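Local coordinates for HAD superfamily hydrolase (Brucella suis biovar 1, PDB 6NQ4), which probably acts as a phosphatase of the haloacid dehalogenase superfamily, hydrolysing phosphorylated substrates at a metal site between a Rossmann-like core and a cap, at residues 27-32 with 242-247; 110-115 with 132-137; 147-152 with 197-202; 201-204 with 209-212; 250-255 with 262-267. All coordinates share one frame; numbering follows the deposited sequence. Where two conformers were deposited one is given.

Contact 1: 27-32 with 242-247; sequences ERLDDL and LGIGDG. With NA (sodium ion), chain H.
Leu-29 lowers a methyl onto both Leu-242 and Ile-244, two side chains on one flank of strand 241-245, and Leu-32 meets Leu-242 alone. The tight part consists of these four residues. With chi1 at 178°, Leu-29 swings CG opposite its own amide nitrogen and brings CD1 down between two neighbours, 4.0 Å from CD1 of Ile-244 and 4.1 Å from CD2 of Leu-242. Leu-29 and Leu-242 run alongside one another, pointing opposite ways, whereas Leu-32 meets Leu-242 at about a right angle, its CD1 4.2 Å from the same CD2. Ile-39 of the neighbouring strand 38-41 also touches both Leu-29 and Ile-244. No hydrogen bond links the two segments.

The other side of the turn is polar and largely solvent-facing. Asp-31 OD2 accepts hydrogen bonds from two backbone amides, Glu-27 N at 3.1 Å through its anti lone pair and Arg-28 N at 3.2 Å from above the carboxylate plane. Asp-30 OD2 sits over the face of the Arg-28 guanidinium, 3.6 Å from NH1, an attraction of charges alone, and has a second partner in a salt bridge with Arg-63.

Past the strand end, Asp-246 OD1 binds the sodium ion at 2.4 Å, with two waters, Asp-42 and the Trp-44 carbonyl among the other ligands. An acidic loop beyond a central parallel strand is consistent with motif IV of the HAD Rossmann-like fold.

Contact 2: 110-115 with 132-137; sequences DLIAEG and DGLDVE
Ile-112, on the last turn of helix 104-114, is the side chain against which Leu-134 and Val-136 of the loop 132-137 both close. The loop is tied at its start, where the carbonyl of Asp-132 accepts a hydrogen bond from Arg-109 of the same helix. Gly-133 then turns the chain with a positive phi of 82°. Leu-134 points inward: CG stands beside its own backbone N (chi1 -56°), which carries CD1 to 3.7 Å from CG2 of Ile-112 and 3.9 Å from its CB, the two side chains crossing at about a right angle. Asp-135 is the centre of an inverse gamma turn, closed by a weak bond of 3.0 Å from Val-136 N to Leu-134 O, and its carboxylate makes a salt bridge with Arg-117. The turn returns Val-136 to the inner side, where its CG1 lies 4.0 Å from that same CG2 of Ile-112; Ile-119 of strand 118-122 touches both residues. With Glu-137 the chain joins the sheet through backbone bonds to Arg-117 and Ile-119. A helix packed on a parallel sheet, with a loop leading into the edge strand 137-138, is a layered alpha/beta arrangement, here probably that of the HAD cap domain.

Contact 3: 147-152 with 197-202; sequences VVCTGL and GALARE
Helix 196-205 lies on a face of the five-stranded parallel sheet of the probable cap domain, a helix-on-sheet layer in which Leu-199 is the helix residue that reaches Cys-149 and Leu-152. The strand 146-149 ends at Cys-149, and the chain runs on through Gly-151 to Leu-152 beside the helix, so that three points along it touch a single leucine side chain.

Leu-199 extends from the helix with CG beside its backbone N (chi1 -59°), and its CD1 does most of the touching. From the strand, Cys-149 turns SG opposite its own amide nitrogen (chi1 179°) and places the sulfur 3.8 Å from CD1 of Leu-199 and 4.2 Å from its CB. From beyond the strand end, the Gly-151 carbonyl oxygen comes within 4.1 Å of the same methyl, a contact of packing rather than of hydrogen bonding. Nothing polar crosses between the segments, and all four residues are buried.

The sheet continues the enclosure: Ile-122 of strand 118-122 also touches Leu-199, and Phe-177 of strand 177-179 lies against Cys-149. The CB of Thr-150 points away from the helix, and its hydroxyl is hydrogen-bonded with Glu-127. Leu-152, which Tyr-163 touches from a loop, comes in obliquely to Leu-199 and touches it with one branch only: its CD1 stands 3.9 Å from the Leu-199 CD1 and 4.0 Å from the Leu-199 CG.

Contact 4: 201-204 with 209-212; sequences REYG and RTLI. With EDO (1,2-ethanediol), chain D.
Tyr-203 of helix 196-205 lays the edge of its ring against the backbone of Arg-209 and the methyl of Thr-210. The side chain leaves the helix with CG opposite the backbone N (chi1 -161°), which carries the ring toward the strand. CE2 then lies 3.6 Å from the Arg-209 carbonyl oxygen, which sits at the ring edge and in its plane; CD2 lies 4.0 Å from CG2 of Thr-210, also near that plane. Thr-210 lies alongside the tyrosine, pointing the other way. Its chi1 of 59° puts OG1 between the backbone N and the carbonyl carbon and leaves CG2 beside the N, and this methyl also comes within 4.3 Å of Gly-204 N.

The ring is further fixed by Phe-177, stacked with it, and by Leu-170 of helix 164-172, while its hydroxyl is hydrogen-bonded to the Leu-175 carbonyl. Farther along the strand, the amide of Ile-212 donates a hydrogen bond of 3.1 Å to O2 of an ethanediol, probably from the crystallisation liquor.

No hydrogen bond joins the two segments. The chemistry implies a helix-strand joint held by van der Waals packing, with a carbonyl oxygen set against the ring's C-H edge, an orientation likely to be mildly favourable electrostatically.

Contact 5: 250-255 with 262-267; sequences TDVKGA and VLYISG
Val-262 rises from strand 261-265 as a bump that fits between Val-252 and Ala-255, about one helical turn apart on helix 248-258. The helix runs nearly antiparallel to the strand, with the two short axes at 170° and 8.7 Å apart at their closest. Val-262 is modelled in two conformers, and its methyl contacts hold for the one described, being less certain for the residue as a whole. In it CG1, between the backbone N and the carbonyl carbon (chi1 78°), meets CG1 of Val-252 at 4.0 Å, the two side chains crossing at about a right angle. CG2 turns to the next part of the helix and reaches CB of Ala-255, also at 4.0 Å; the Asp-251 carbonyl oxygen closes this hollow 4.1 Å from the same methyl. The small side chain of Ala-255 leaves room for the branched valine to sit close to the helix.

A second bump comes from the helix. Val-252 directs CG1 to Val-262 and CG2 to Tyr-264, so its two methyls serve two strand residues. CG2 lies 3.7 Å from CD1 of the Tyr-264 ring, approaching obliquely. That ring also meets the ring of His-270.

The chemistry of the contact is split: aliphatic groups and one aromatic ring fasten the helix to its strand across a beta-alpha-beta unit, while the Asp-251 carboxylate, near the sodium but not among its annotated ligands, is held by a salt bridge with Lys-215 and a hydrogen bond from Gly-247 N.

The five contacts divide between two sheets. Contacts 1 and 5 belong to the six-stranded core, their centres about 9 Å apart, and meet where Gly-243 O faces Leu-263 N at 2.7 Å, a probable strand-to-strand hydrogen bond. Contact 1 supplies a sodium ligand; the Asp-251 side chain of contact 5 lies about 4 Å from the ion without being an annotated ligand, and about 5 Å from a phosphate probably from the crystallisation liquor. Contacts 2, 3 and 4 lie on the second, five-stranded sheet. Contacts 3 and 4 share Arg-201 and Glu-202, and Ile-112 CD1 of contact 2 touches Val-148 CG1 of contact 3 at 3.9 Å. Contact 2 lies farthest from contact 1, centres about 35 Å apart.

Contact 1: 27-32 with 242-247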
# COMPACT_ATOMS: atom_id res chain seq x y z
N GLU A 27 7.02 24.88 3.41
CA GLU A 27 5.66 25.32 3.12
C GLU A 27 4.97 24.47 2.05
O GLU A 27 3.75 24.31 2.10
CB GLU A 27 5.66 26.77 2.65
N ARG A 28 5.72 23.94 1.09
CA ARG A 28 5.14 23.12 0.04
C ARG A 28 6.21 22.16 -0.46
O ARG A 28 7.39 22.30 -0.12
CB ARG A 28 4.55 23.98 -1.09
CG ARG A 28 5.52 24.95 -1.74
CD ARG A 28 4.79 25.85 -2.76
NE ARG A 28 5.74 26.54 -3.63
CZ ARG A 28 5.48 26.94 -4.87
NH1 ARG A 28 4.30 26.71 -5.43
NH2 ARG A 28 6.43 27.55 -5.57
N LEU A 29 5.79 21.19 -1.26
CA LEU A 29 6.73 20.19 -1.78
C LEU A 29 7.87 20.84 -2.55
O LEU A 29 9.01 20.36 -2.52
CB LEU A 29 5.97 19.19 -2.65
CG LEU A 29 6.81 18.11 -3.31
CD1 LEU A 29 7.53 17.25 -2.27
CD2 LEU A 29 5.95 17.25 -4.21
N ASP A 30 7.59 21.94 -3.25
CA ASP A 30 8.60 22.62 -4.06
C ASP A 30 9.80 23.08 -3.24
O ASP A 30 10.87 23.30 -3.81
CB ASP A 30 7.99 23.85 -4.72
CG ASP A 30 6.67 23.57 -5.40
OD1 ASP A 30 5.82 22.86 -4.81
OD2 ASP A 30 6.48 24.08 -6.52
N ASP A 31 9.64 23.24 -1.93
CA ASP A 31 10.77 23.67 -1.11
C ASP A 31 11.76 22.54 -0.83
O ASP A 31 12.81 22.80 -0.23
CB ASP A 31 10.25 24.25 0.20
CG ASP A 31 9.39 25.49 -0.02
OD1 ASP A 31 9.71 26.30 -0.92
OD2 ASP A 31 8.39 25.65 0.70
N LEU A 32 11.44 21.32 -1.25
CA LEU A 32 12.29 20.15 -1.02
C LEU A 32 12.86 19.54 -2.28
O LEU A 32 13.87 18.84 -2.20
CB LEU A 32 11.49 19.05 -0.29
CG LEU A 32 10.91 19.37 1.09
CD1 LEU A 32 10.12 18.18 1.62
CD2 LEU A 32 12.03 19.74 2.05
N LEU A 242 12.89 10.81 -2.21
CA LEU A 242 12.06 11.24 -1.09
C LEU A 242 10.81 10.37 -0.99
O LEU A 242 10.04 10.28 -1.95
CB LEU A 242 11.64 12.69 -1.28
CG LEU A 242 10.78 13.30 -0.18
CD1 LEU A 242 11.53 13.36 1.16
CD2 LEU A 242 10.28 14.67 -0.62
N GLY A 243 10.59 9.76 0.18
CA GLY A 243 9.32 9.08 0.45
C GLY A 243 8.32 10.05 1.06
O GLY A 243 8.67 10.87 1.90
N ILE A 244 7.06 9.95 0.63
CA ILE A 244 5.98 10.79 1.15
C ILE A 244 4.82 9.89 1.57
O ILE A 244 4.38 9.05 0.79
CB ILE A 244 5.48 11.78 0.08
CG1 ILE A 244 6.62 12.62 -0.49
CG2 ILE A 244 4.35 12.66 0.65
CD1 ILE A 244 6.21 13.54 -1.61
N GLY A 245 4.29 10.10 2.78
CA GLY A 245 3.10 9.34 3.16
C GLY A 245 2.54 9.79 4.49
O GLY A 245 3.16 10.58 5.22
N ASP A 246 1.35 9.27 4.80
CA ASP A 246 0.67 9.59 6.05
C ASP A 246 0.60 8.42 7.02
O ASP A 246 -0.01 8.56 8.08
CB ASP A 246 -0.71 10.25 5.83
CG ASP A 246 -1.83 9.23 5.58
OD1 ASP A 246 -1.58 8.16 5.02
OD2 ASP A 246 -2.99 9.54 5.91
N GLY A 247 1.21 7.28 6.70
CA GLY A 247 1.23 6.15 7.61
C GLY A 247 2.58 6.02 8.30
O GLY A 247 3.60 5.85 7.64
NA NA H . -2.01 6.53 3.29
O HOH W 1 -0.42 5.04 4.50
O HOH W 2 -4.10 5.42 4.02

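Contact 2: 110-115 with 132-137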
# COMPACT_ATOMS: atom_id res chain seq x y z
N ASP A 110 4.58 -12.05 -6.71
CA ASP A 110 5.77 -12.90 -6.61
C ASP A 110 5.64 -13.92 -5.47
O ASP A 110 6.04 -15.09 -5.62
CB ASP A 110 7.02 -12.03 -6.47
CG ASP A 110 7.20 -11.09 -7.66
OD1 ASP A 110 6.91 -11.49 -8.80
OD2 ASP A 110 7.62 -9.93 -7.45
N LEU A 111 5.08 -13.52 -4.33
CA LEU A 111 4.79 -14.48 -3.26
C LEU A 111 3.77 -15.51 -3.72
O LEU A 111 3.92 -16.71 -3.44
CB LEU A 111 4.27 -13.77 -2.01
CG LEU A 111 5.25 -12.86 -1.27
CD1 LEU A 111 4.51 -12.11 -0.16
CD2 LEU A 111 6.41 -13.68 -0.72
N ILE A 112 2.72 -15.08 -4.43
CA ILE A 112 1.68 -16.01 -4.83
C ILE A 112 2.25 -17.09 -5.74
O ILE A 112 1.95 -18.28 -5.59
CB ILE A 112 0.51 -15.26 -5.50
CG1 ILE A 112 -0.17 -14.32 -4.50
CG2 ILE A 112 -0.51 -16.24 -6.04
CD1 ILE A 112 -1.15 -13.36 -5.14
N ALA A 113 3.12 -16.69 -6.67
CA ALA A 113 3.72 -17.63 -7.60
C ALA A 113 4.66 -18.62 -6.91
O ALA A 113 4.83 -19.75 -7.40
CB ALA A 113 4.48 -16.85 -8.68
N GLU A 114 5.28 -18.21 -5.81
CA GLU A 114 6.22 -19.03 -5.04
C GLU A 114 5.52 -20.04 -4.15
O GLU A 114 6.11 -21.08 -3.83
CB GLU A 114 6.98 -18.13 -4.08
CG GLU A 114 8.29 -17.61 -4.53
CD GLU A 114 9.03 -16.97 -3.36
OE1 GLU A 114 8.67 -15.84 -2.98
OE2 GLU A 114 9.93 -17.63 -2.80
N GLY A 115 4.32 -19.73 -3.67
CA GLY A 115 3.66 -20.56 -2.70
C GLY A 115 2.86 -21.68 -3.32
O GLY A 115 2.97 -21.97 -4.52
N ASP A 132 -4.36 -12.89 -12.17
CA ASP A 132 -4.32 -12.96 -13.63
C ASP A 132 -2.92 -13.34 -14.10
O ASP A 132 -1.93 -12.70 -13.73
CB ASP A 132 -4.72 -11.61 -14.22
CG ASP A 132 -6.20 -11.33 -14.07
OD1 ASP A 132 -6.97 -12.30 -13.88
OD2 ASP A 132 -6.59 -10.15 -14.14
N GLY A 133 -2.84 -14.39 -14.92
CA GLY A 133 -1.59 -14.83 -15.49
C GLY A 133 -0.74 -15.70 -14.60
O GLY A 133 0.32 -16.17 -15.04
N LEU A 134 -1.15 -15.93 -13.36
CA LEU A 134 -0.39 -16.80 -12.48
C LEU A 134 -0.89 -18.23 -12.59
O LEU A 134 -2.07 -18.48 -12.88
CB LEU A 134 -0.52 -16.33 -11.03
CG LEU A 134 -0.09 -14.88 -10.80
CD1 LEU A 134 -0.11 -14.54 -9.31
CD2 LEU A 134 1.30 -14.64 -11.40
N ASP A 135 0.02 -19.18 -12.37
CA ASP A 135 -0.31 -20.60 -12.54
C ASP A 135 -0.86 -21.16 -11.23
O ASP A 135 -0.23 -21.97 -10.54
CB ASP A 135 0.91 -21.37 -13.02
CG ASP A 135 0.63 -22.86 -13.22
OD1 ASP A 135 -0.55 -23.24 -13.34
OD2 ASP A 135 1.61 -23.64 -13.25
N VAL A 136 -2.07 -20.71 -10.90
CA VAL A 136 -2.70 -21.04 -9.63
C VAL A 136 -4.12 -21.52 -9.87
O VAL A 136 -4.70 -21.31 -10.94
CB VAL A 136 -2.68 -19.87 -8.64
CG1 VAL A 136 -1.25 -19.42 -8.38
CG2 VAL A 136 -3.52 -18.71 -9.18
N GLU A 137 -4.68 -22.16 -8.85
CA GLU A 137 -6.05 -22.66 -8.89
C GLU A 137 -6.77 -22.20 -7.64
O GLU A 137 -6.35 -22.55 -6.53
CB GLU A 137 -6.07 -24.19 -8.96
CG GLU A 137 -7.45 -24.76 -9.20
CD GLU A 137 -7.45 -26.27 -9.27
OE1 GLU A 137 -6.36 -26.86 -9.44
OE2 GLU A 137 -8.54 -26.86 -9.15

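Contact 3: 147-152 with 197-202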
# COMPACT_ATOMS: atom_id res chain seq x y z
N VAL A 147 -3.28 -19.72 1.55
CA VAL A 147 -4.29 -18.66 1.61
C VAL A 147 -3.70 -17.39 1.02
O VAL A 147 -2.53 -17.06 1.27
CB VAL A 147 -4.72 -18.40 3.07
CG1 VAL A 147 -5.73 -17.28 3.11
CG2 VAL A 147 -5.29 -19.67 3.69
N VAL A 148 -4.50 -16.67 0.24
CA VAL A 148 -4.15 -15.31 -0.19
C VAL A 148 -5.27 -14.40 0.25
O VAL A 148 -6.44 -14.62 -0.10
CB VAL A 148 -3.93 -15.22 -1.71
CG1 VAL A 148 -3.64 -13.78 -2.13
CG2 VAL A 148 -2.76 -16.13 -2.12
N CYS A 149 -4.93 -13.37 1.02
CA CYS A 149 -5.91 -12.43 1.53
C CYS A 149 -5.66 -11.08 0.90
O CYS A 149 -4.64 -10.42 1.19
CB CYS A 149 -5.82 -12.36 3.05
SG CYS A 149 -7.00 -11.20 3.77
N THR A 150 -6.58 -10.65 0.05
CA THR A 150 -6.54 -9.31 -0.52
C THR A 150 -7.38 -8.32 0.26
O THR A 150 -7.18 -7.11 0.11
CB THR A 150 -7.04 -9.32 -1.97
OG1 THR A 150 -8.38 -9.82 -1.99
CG2 THR A 150 -6.14 -10.19 -2.84
N GLY A 151 -8.30 -8.79 1.10
CA GLY A 151 -9.20 -7.91 1.83
C GLY A 151 -10.33 -8.73 2.44
O GLY A 151 -10.27 -9.95 2.48
N LEU A 152 -11.36 -8.04 2.90
CA LEU A 152 -12.53 -8.75 3.40
C LEU A 152 -13.48 -9.05 2.23
O LEU A 152 -13.47 -8.37 1.21
CB LEU A 152 -13.25 -7.93 4.49
CG LEU A 152 -12.62 -7.89 5.89
CD1 LEU A 152 -11.21 -7.29 5.91
CD2 LEU A 152 -13.56 -7.14 6.83
N GLY A 197 -4.66 -6.36 6.08
CA GLY A 197 -3.70 -6.36 7.16
C GLY A 197 -4.33 -6.63 8.52
O GLY A 197 -3.68 -7.17 9.42
N ALA A 198 -5.59 -6.22 8.70
CA ALA A 198 -6.28 -6.53 9.95
C ALA A 198 -6.43 -8.03 10.12
O ALA A 198 -6.26 -8.56 11.22
CB ALA A 198 -7.64 -5.86 9.94
N LEU A 199 -6.76 -8.74 9.03
CA LEU A 199 -6.88 -10.19 9.10
C LEU A 199 -5.52 -10.86 9.25
O LEU A 199 -5.38 -11.83 10.00
CB LEU A 199 -7.62 -10.72 7.87
CG LEU A 199 -9.02 -10.17 7.64
CD1 LEU A 199 -9.71 -10.88 6.46
CD2 LEU A 199 -9.89 -10.27 8.88
N ALA A 200 -4.49 -10.32 8.59
CA ALA A 200 -3.14 -10.84 8.77
C ALA A 200 -2.68 -10.68 10.21
O ALA A 200 -2.05 -11.58 10.76
CB ALA A 200 -2.18 -10.13 7.82
N ARG A 201 -3.00 -9.53 10.84
CA ARG A 201 -2.58 -9.32 12.22
C ARG A 201 -3.24 -10.34 13.13
O ARG A 201 -2.59 -10.91 14.02
CB ARG A 201 -2.93 -7.90 12.67
CG ARG A 201 -2.46 -7.60 14.10
CD ARG A 201 -2.56 -6.13 14.45
NE ARG A 201 -1.62 -5.30 13.69
CZ ARG A 201 -1.57 -3.97 13.79
NH1 ARG A 201 -2.40 -3.34 14.61
NH2 ARG A 201 -0.69 -3.27 13.08
N GLU A 202 -4.53 -10.61 12.91
CA GLU A 202 -5.22 -11.61 13.71
C GLU A 202 -4.64 -13.00 13.47
O GLU A 202 -4.46 -13.78 14.42
CB GLU A 202 -6.71 -11.60 13.37
CG GLU A 202 -7.45 -10.38 13.89
CD GLU A 202 -7.32 -10.25 15.39
OE1 GLU A 202 -7.39 -11.28 16.10
OE2 GLU A 202 -7.13 -9.11 15.87

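Contact 4: 201-204 with 209-212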
# COMPACT_ATOMS: atom_id res chain seq x y z
N ARG A 201 -3.00 -9.53 10.84
CA ARG A 201 -2.58 -9.32 12.22
C ARG A 201 -3.24 -10.34 13.13
O ARG A 201 -2.59 -10.91 14.02
CB ARG A 201 -2.93 -7.90 12.67
CG ARG A 201 -2.46 -7.60 14.10
CD ARG A 201 -2.56 -6.13 14.45
NE ARG A 201 -1.62 -5.30 13.69
CZ ARG A 201 -1.57 -3.97 13.79
NH1 ARG A 201 -2.40 -3.34 14.61
NH2 ARG A 201 -0.69 -3.27 13.08
N GLU A 202 -4.53 -10.61 12.91
CA GLU A 202 -5.22 -11.61 13.71
C GLU A 202 -4.64 -13.00 13.47
O GLU A 202 -4.46 -13.78 14.42
CB GLU A 202 -6.71 -11.60 13.37
CG GLU A 202 -7.45 -10.38 13.89
CD GLU A 202 -7.32 -10.25 15.39
OE1 GLU A 202 -7.39 -11.28 16.10
OE2 GLU A 202 -7.13 -9.11 15.87
N TYR A 203 -4.31 -13.31 12.22
CA TYR A 203 -3.73 -14.62 11.94
C TYR A 203 -2.39 -14.79 12.63
O TYR A 203 -2.12 -15.83 13.22
CB TYR A 203 -3.58 -14.79 10.43
CG TYR A 203 -3.42 -16.24 9.97
CD1 TYR A 203 -4.49 -17.13 10.04
CD2 TYR A 203 -2.22 -16.71 9.42
CE1 TYR A 203 -4.38 -18.44 9.60
CE2 TYR A 203 -2.10 -18.03 8.98
CZ TYR A 203 -3.19 -18.89 9.07
OH TYR A 203 -3.09 -20.18 8.62
N GLY A 204 -1.55 -13.75 12.60
CA GLY A 204 -0.29 -13.81 13.32
C GLY A 204 -0.47 -13.97 14.81
O GLY A 204 0.28 -14.69 15.47
N ARG A 209 1.53 -18.31 10.16
CA ARG A 209 2.60 -17.73 9.36
C ARG A 209 2.00 -16.79 8.32
O ARG A 209 1.12 -17.19 7.55
CB ARG A 209 3.35 -18.84 8.63
CG ARG A 209 4.46 -18.35 7.70
CD ARG A 209 5.38 -19.50 7.28
NE ARG A 209 6.26 -19.16 6.15
CZ ARG A 209 6.19 -19.72 4.95
NH1 ARG A 209 5.28 -20.66 4.70
NH2 ARG A 209 7.03 -19.36 3.99
N THR A 210 2.48 -15.55 8.29
CA THR A 210 2.06 -14.58 7.29
C THR A 210 3.24 -14.19 6.41
O THR A 210 4.40 -14.15 6.85
CB THR A 210 1.45 -13.30 7.91
OG1 THR A 210 2.41 -12.69 8.78
CG2 THR A 210 0.20 -13.63 8.71
N LEU A 211 2.92 -13.89 5.15
CA LEU A 211 3.91 -13.49 4.16
C LEU A 211 3.43 -12.19 3.54
O LEU A 211 2.31 -12.13 3.02
CB LEU A 211 4.08 -14.56 3.08
CG LEU A 211 4.60 -15.91 3.58
CD1 LEU A 211 3.46 -16.84 4.02
CD2 LEU A 211 5.47 -16.54 2.51
N ILE A 212 4.25 -11.15 3.64
CA ILE A 212 3.86 -9.78 3.32
C ILE A 212 4.97 -9.12 2.50
O ILE A 212 6.16 -9.31 2.78
CB ILE A 212 3.54 -8.99 4.61
CG1 ILE A 212 2.67 -9.83 5.57
CG2 ILE A 212 2.81 -7.69 4.28
CD1 ILE A 212 2.15 -9.10 6.83
C1 EDO D . 7.27 -12.51 3.77
O1 EDO D . 8.40 -13.02 3.06
C2 EDO D . 7.69 -11.73 5.01
O2 EDO D . 6.52 -11.31 5.73

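Contact 5: 250-255 with 262-267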
# COMPACT_ATOMS: atom_id res chain seq x y z
N THR A 250 3.70 2.30 7.90
CA THR A 250 3.86 1.87 6.51
C THR A 250 4.82 2.80 5.80
O THR A 250 5.96 2.41 5.53
CB THR A 250 2.51 1.79 5.79
OG1 THR A 250 1.80 3.03 5.96
CG2 THR A 250 1.63 0.65 6.32
N ASP A 251 4.42 4.04 5.51
CA ASP A 251 5.23 4.95 4.70
C ASP A 251 6.49 5.41 5.43
O ASP A 251 7.57 5.46 4.84
CB ASP A 251 4.41 6.18 4.34
CG ASP A 251 3.13 5.83 3.64
OD1 ASP A 251 3.23 5.31 2.51
OD2 ASP A 251 2.05 6.03 4.22
N VAL A 252 6.36 5.81 6.70
CA VAL A 252 7.52 6.35 7.40
C VAL A 252 8.51 5.24 7.72
O VAL A 252 9.71 5.33 7.40
CB VAL A 252 7.11 7.14 8.66
CG1 VAL A 252 8.34 7.63 9.42
CG2 VAL A 252 6.18 8.31 8.29
N LYS A 253 8.03 4.18 8.37
CA LYS A 253 8.90 3.06 8.67
C LYS A 253 9.48 2.45 7.39
O LYS A 253 10.67 2.10 7.35
CB LYS A 253 8.12 2.00 9.46
CG LYS A 253 8.95 0.78 9.79
CD LYS A 253 8.17 -0.22 10.62
CE LYS A 253 8.90 -1.56 10.69
NZ LYS A 253 10.32 -1.38 11.11
N GLY A 254 8.66 2.32 6.34
CA GLY A 254 9.15 1.70 5.12
C GLY A 254 10.27 2.49 4.47
O GLY A 254 11.31 1.94 4.10
N ALA A 255 10.07 3.80 4.33
CA ALA A 255 11.11 4.63 3.73
C ALA A 255 12.37 4.63 4.58
O ALA A 255 13.48 4.47 4.06
CB ALA A 255 10.58 6.04 3.53
N VAL A 262 12.13 11.00 4.44
CA VAL A 262 10.69 10.91 4.41
C VAL A 262 10.06 12.26 4.72
O VAL A 262 10.56 13.04 5.54
CB VAL A 262 10.09 9.75 5.24
CG1 VAL A 262 10.08 10.07 6.71
CG2 VAL A 262 8.68 9.39 4.74
N LEU A 263 8.99 12.53 3.99
CA LEU A 263 8.11 13.66 4.24
C LEU A 263 6.79 13.09 4.76
O LEU A 263 6.09 12.36 4.05
CB LEU A 263 7.87 14.44 2.95
CG LEU A 263 6.77 15.51 3.01
CD1 LEU A 263 7.12 16.58 4.03
CD2 LEU A 263 6.56 16.15 1.66
N TYR A 264 6.47 13.40 6.02
CA TYR A 264 5.27 12.90 6.68
C TYR A 264 4.13 13.89 6.47
O TYR A 264 4.29 15.09 6.68
CB TYR A 264 5.56 12.74 8.17
CG TYR A 264 4.42 12.26 9.06
CD1 TYR A 264 3.72 11.10 8.76
CD2 TYR A 264 4.10 12.94 10.23
CE1 TYR A 264 2.70 10.64 9.59
CE2 TYR A 264 3.09 12.49 11.06
CZ TYR A 264 2.40 11.35 10.74
OH TYR A 264 1.40 10.92 11.60
N ILE A 265 2.98 13.37 6.04
CA ILE A 265 1.78 14.18 5.84
C ILE A 265 1.01 14.14 7.15
O ILE A 265 0.23 13.22 7.41
CB ILE A 265 0.96 13.69 4.65
CG1 ILE A 265 1.83 13.67 3.39
CG2 ILE A 265 -0.27 14.59 4.42
CD1 ILE A 265 2.48 15.02 3.07
N SER A 266 1.24 15.15 7.99
CA SER A 266 0.81 15.10 9.39
C SER A 266 -0.69 15.29 9.57
O SER A 266 -1.23 14.85 10.59
CB SER A 266 1.58 16.15 10.19
OG SER A 266 1.35 17.46 9.70
N GLY A 267 -1.37 15.92 8.61
CA GLY A 267 -2.80 16.10 8.64
C GLY A 267 -3.61 14.98 8.04
O GLY A 267 -4.84 15.07 7.97